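Local coordinates for enoyl-CoA hydratase, EchA3 (Mycobacterium marinum M, PDB 3R6H), which probably acts as a lyase of the enoyl-CoA hydratase/isomerase family, with a role in lipid metabolism, at residues G83-S88 with T138-A143. Residues are numbered along the deposited sequence; the frame is centred on the assembly and turned at random.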
loop_
_atom_site.group_PDB
_atom_site.type_symbol
_atom_site.label_atom_id
_atom_site.label_comp_id
_atom_site.label_asym_id
_atom_site.label_seq_id
_atom_site.Cartn_x
_atom_site.Cartn_y
_atom_site.Cartn_z
ATOM N N GLY A 83 16.479 22.601 -2.665
ATOM C CA GLY A 83 15.406 23.507 -2.285
ATOM C C GLY A 83 14.032 22.939 -2.585
ATOM O O GLY A 83 13.084 23.204 -1.852
ATOM N N GLY A 84 13.929 22.200 -3.681
ATOM C CA GLY A 84 12.652 21.554 -4.068
ATOM C C GLY A 84 12.246 20.528 -3.038
ATOM O O GLY A 84 11.103 20.513 -2.564
ATOM N N PHE A 85 13.190 19.670 -2.663
ATOM C CA PHE A 85 12.904 18.623 -1.689
ATOM C C PHE A 85 12.807 19.156 -0.288
ATOM O O PHE A 85 12.055 18.615 0.506
ATOM C CB PHE A 85 13.896 17.465 -1.853
ATOM C CG PHE A 85 13.788 16.844 -3.200
ATOM C CD1 PHE A 85 12.555 16.353 -3.615
ATOM C CD2 PHE A 85 14.873 16.775 -4.066
ATOM C CE1 PHE A 85 12.413 15.793 -4.892
ATOM C CE2 PHE A 85 14.728 16.222 -5.347
ATOM C CZ PHE A 85 13.505 15.765 -5.755
ATOM N N GLU A 86 13.523 20.253 0.016
ATOM C CA GLU A 86 13.295 20.917 1.293
ATOM C C GLU A 86 11.839 21.460 1.404
ATOM O O GLU A 86 11.215 21.400 2.483
ATOM C CB GLU A 86 14.285 22.055 1.507
ATOM C CG GLU A 86 14.246 22.575 2.922
ATOM C CD GLU A 86 14.795 21.559 3.929
ATOM O OE1 GLU A 86 15.878 20.986 3.660
ATOM O OE2 GLU A 86 14.118 21.312 4.966
ATOM N N LEU A 87 11.307 22.001 0.316
ATOM C CA LEU A 87 9.901 22.416 0.297
ATOM C C LEU A 87 8.949 21.240 0.566
ATOM O O LEU A 87 7.998 21.394 1.338
ATOM C CB LEU A 87 9.503 23.136 -1.001
ATOM C CG LEU A 87 9.737 24.646 -1.074
ATOM C CD1 LEU A 87 9.776 25.118 -2.541
ATOM C CD2 LEU A 87 8.683 25.400 -0.245
ATOM N N SER A 88 9.180 20.093 -0.072
ATOM C CA SER A 88 8.389 18.882 0.262
ATOM C C SER A 88 8.451 18.550 1.741
ATOM O O SER A 88 7.441 18.261 2.358
ATOM C CB SER A 88 8.853 17.646 -0.525
ATOM O OG SER A 88 8.490 17.737 -1.879
ATOM N N THR A 138 17.264 9.983 -13.621
ATOM C CA THR A 138 17.003 9.036 -12.506
ATOM C C THR A 138 16.235 9.804 -11.420
ATOM O O THR A 138 16.544 10.956 -11.110
ATOM C CB THR A 138 18.333 8.494 -11.900
ATOM O OG1 THR A 138 19.050 7.746 -12.889
ATOM C CG2 THR A 138 18.087 7.598 -10.682
ATOM N N ILE A 139 15.217 9.204 -10.818
ATOM C CA ILE A 139 14.476 9.925 -9.772
ATOM C C ILE A 139 15.314 10.024 -8.502
ATOM O O ILE A 139 15.793 9.012 -8.004
ATOM C CB ILE A 139 13.112 9.262 -9.444
ATOM C CG1 ILE A 139 12.237 9.225 -10.705
ATOM C CG2 ILE A 139 12.404 10.059 -8.300
ATOM C CD1 ILE A 139 10.832 8.611 -10.529
ATOM N N PRO A 140 15.487 11.239 -7.944
ATOM C CA PRO A 140 16.265 11.390 -6.720
ATOM C C PRO A 140 15.710 10.605 -5.550
ATOM O O PRO A 140 14.485 10.377 -5.477
ATOM C CB PRO A 140 16.161 12.896 -6.417
ATOM C CG PRO A 140 15.994 13.530 -7.738
ATOM C CD PRO A 140 15.060 12.537 -8.462
ATOM N N TYR A 141 16.583 10.213 -4.617
ATOM C CA TYR A 141 16.164 9.439 -3.463
ATOM C C TYR A 141 15.077 10.150 -2.665
ATOM O O TYR A 141 14.101 9.500 -2.245
ATOM C CB TYR A 141 17.354 9.122 -2.537
ATOM C CG TYR A 141 18.228 7.998 -3.067
ATOM C CD1 TYR A 141 17.823 6.681 -2.967
ATOM C CD2 TYR A 141 19.458 8.262 -3.654
ATOM C CE1 TYR A 141 18.611 5.638 -3.436
ATOM C CE2 TYR A 141 20.263 7.208 -4.142
ATOM C CZ TYR A 141 19.823 5.904 -4.019
ATOM O OH TYR A 141 20.598 4.851 -4.480
ATOM N N ALA A 142 15.202 11.464 -2.447
ATOM C CA ALA A 142 14.172 12.175 -1.675
ATOM C C ALA A 142 12.795 12.114 -2.336
ATOM O O ALA A 142 11.781 11.958 -1.646
ATOM C CB ALA A 142 14.544 13.620 -1.399
ATOM N N ALA A 143 12.783 12.210 -3.661
ATOM C CA ALA A 143 11.536 12.097 -4.446
ATOM C C ALA A 143 10.964 10.700 -4.361
ATOM O O ALA A 143 9.736 10.519 -4.249
ATOM C CB ALA A 143 11.796 12.482 -5.924
#
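The backbone nitrogen of Ala-143 lies over one face of the Phe-85 ring, 3.8 Å from CE1, where the opening turn of helix 141-150 meets helix 75-92 in this crotonase-fold protein. The site illustrates how one aromatic side chain can join two helices by apolar contact: within these segments every touch on the 83-88 side is made by Phe-85. Its CG stands beside the backbone N and opposite the carbonyl carbon (chi1 -61°), which carries the ring outward to the start of the other helix. There the methyl of Ala-142 makes a CH-pi contact with that same face, its CB 4.2 Å from the centroid of the Phe-85 ring and 27° off the ring normal. The backbones come nearest here, the CA atoms of Phe-85 and Ala-142 lying 6.6 Å apart. Pro-140, at the N-cap of helix 141-150, approaches the ring obliquely, and the two side chains cross at about a right angle; Pro-140 CB and CG each lie 3.8 Å from Phe-85 CE2. Met-109, Phe-112 and Ile-224 add further packing to Phe-85. The loop before the helix and the helix's first residue, Tyr-141, also face a neighbouring subunit, whose Arg-211 donates a hydrogen bond to Ile-139 O and makes a cation-pi pair with Tyr-141. Beyond the CH-pi methyl, the ring's far end rests on Ala-143, whose CB comes within 3.5 Å of Phe-85 CE1 and 3.7 Å of CZ.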